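Local atomic coordinates of SUMO1 linked HERC2 ZZ domain (Small ubiquitin-related modifier 1,E3 ubiquitin-protein ligase HERC2) (Homo sapiens, PDB entry 6WW3), a protein that binds, through the zinc-coordinating ZZ domain of the ubiquitin ligase HERC2, the tails of SUMO1 and probably histone H3, here as a SUMO1-tail fusion. Residues Phe34-Glu38 with Thr39-Thr43. Numbering follows the deposited sequence.
Sequences FDFCE and TCFKT. With ZN (zinc ion), chain C.
Cys37 SG lies between its backbone N and carbonyl carbon (chi1 73°), while Cys40 SG is anti to its own carbonyl carbon (chi1 -76°); these two rotations turn both thiolates onto one zinc ion. The metal lies 2.4 Å from Cys37 SG and 2.2 Å from Cys40 SG, and Cys13 and Cys16 complete the site. Cys37 is also the N-cap of helix 38-43: Cys40 N donates to Cys37 SG at 3.5 Å, almost straight at 169°. The first helical turn is closed by Phe41 N to Cys37 O, 2.8 Å, and by Lys42 N to Glu38 O. Phe36 sets one ring face beneath Cys40 O, which stands over its centre, and brings CD1 within 3.5 Å of Cys40 CB. Phe34 CE1 sits over the centre of the opposite face, 3.4 Å from the plane. Cutting Phe36 back to an alanine would probably open a gap beneath Cys40 and take away the ring face that Phe34 CE1 rests on. In this HERC2 ZZ zinc finger Cys37 links strand 35-36 directly to helix 38-43. Since Cys37 SG serves metal and backbone N-H together, the N-H would be expected to draw off some thiolate charge, coupling zinc binding to the helix start.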
# COMPACT_ATOMS: atom_id res chain seq x y z
N PHE A 34 1.93 2.70 -8.11
CA PHE A 34 1.43 3.50 -7.00
C PHE A 34 0.95 2.60 -5.88
O PHE A 34 0.12 1.71 -6.10
CB PHE A 34 0.29 4.43 -7.47
CG PHE A 34 -0.15 5.45 -6.44
CD1 PHE A 34 -0.96 5.09 -5.37
CD2 PHE A 34 0.24 6.79 -6.56
CE1 PHE A 34 -1.36 6.03 -4.42
CE2 PHE A 34 -0.17 7.74 -5.63
CZ PHE A 34 -0.97 7.35 -4.55
N ASP A 35 1.43 2.86 -4.66
CA ASP A 35 1.09 2.07 -3.49
C ASP A 35 0.73 2.98 -2.33
O ASP A 35 1.26 4.09 -2.20
CB ASP A 35 2.25 1.15 -3.07
CG ASP A 35 2.69 0.21 -4.19
OD1 ASP A 35 3.56 0.60 -4.99
OD2 ASP A 35 2.18 -0.92 -4.25
N PHE A 36 -0.18 2.50 -1.47
CA PHE A 36 -0.56 3.15 -0.22
C PHE A 36 -0.28 2.21 0.94
O PHE A 36 -0.54 1.01 0.85
CB PHE A 36 -2.07 3.45 -0.19
CG PHE A 36 -2.45 4.78 -0.75
CD1 PHE A 36 -1.61 5.87 -0.67
CD2 PHE A 36 -3.70 4.95 -1.34
CE1 PHE A 36 -1.99 7.10 -1.16
CE2 PHE A 36 -4.08 6.19 -1.83
CZ PHE A 36 -3.23 7.26 -1.74
N CYS A 37 0.19 2.75 2.06
CA CYS A 37 0.03 2.01 3.30
C CYS A 37 -1.44 2.06 3.72
O CYS A 37 -2.26 2.74 3.10
CB CYS A 37 0.95 2.56 4.40
SG CYS A 37 0.42 4.15 5.08
N GLU A 38 -1.79 1.32 4.77
CA GLU A 38 -3.21 1.19 5.09
C GLU A 38 -3.80 2.51 5.58
O GLU A 38 -4.91 2.88 5.18
CB GLU A 38 -3.46 0.08 6.11
CG GLU A 38 -4.94 -0.08 6.46
CD GLU A 38 -5.26 -1.38 7.19
OE1 GLU A 38 -4.39 -2.28 7.25
OE2 GLU A 38 -6.37 -1.48 7.74
N THR A 39 -3.08 3.24 6.44
CA THR A 39 -3.58 4.53 6.89
C THR A 39 -3.80 5.47 5.70
O THR A 39 -4.86 6.08 5.58
CB THR A 39 -2.61 5.19 7.87
OG1 THR A 39 -2.44 4.35 9.02
CG2 THR A 39 -3.18 6.53 8.31
N CYS A 40 -2.82 5.56 4.80
CA CYS A 40 -2.98 6.40 3.62
C CYS A 40 -4.13 5.91 2.75
O CYS A 40 -4.89 6.72 2.20
CB CYS A 40 -1.69 6.43 2.80
SG CYS A 40 -0.44 7.48 3.52
N PHE A 41 -4.27 4.58 2.61
CA PHE A 41 -5.37 4.05 1.81
C PHE A 41 -6.71 4.51 2.34
O PHE A 41 -7.64 4.72 1.56
CB PHE A 41 -5.32 2.52 1.76
CG PHE A 41 -6.53 1.92 1.11
CD1 PHE A 41 -6.79 2.12 -0.25
CD2 PHE A 41 -7.42 1.15 1.84
CE1 PHE A 41 -7.91 1.57 -0.86
CE2 PHE A 41 -8.55 0.58 1.24
CZ PHE A 41 -8.80 0.80 -0.11
N LYS A 42 -6.84 4.64 3.67
CA LYS A 42 -8.09 5.03 4.30
C LYS A 42 -8.32 6.54 4.34
O LYS A 42 -9.44 6.96 4.64
CB LYS A 42 -8.15 4.51 5.75
CG LYS A 42 -8.16 3.01 5.96
CD LYS A 42 -9.40 2.35 5.45
CE LYS A 42 -9.41 0.90 5.91
NZ LYS A 42 -10.47 0.09 5.22
N THR A 43 -7.30 7.37 4.08
CA THR A 43 -7.44 8.80 4.36
C THR A 43 -7.05 9.71 3.19
O THR A 43 -7.49 10.86 3.14
CB THR A 43 -6.61 9.19 5.59
OG1 THR A 43 -5.21 8.96 5.34
CG2 THR A 43 -7.04 8.39 6.80
ZN ZN C . 1.26 6.04 3.80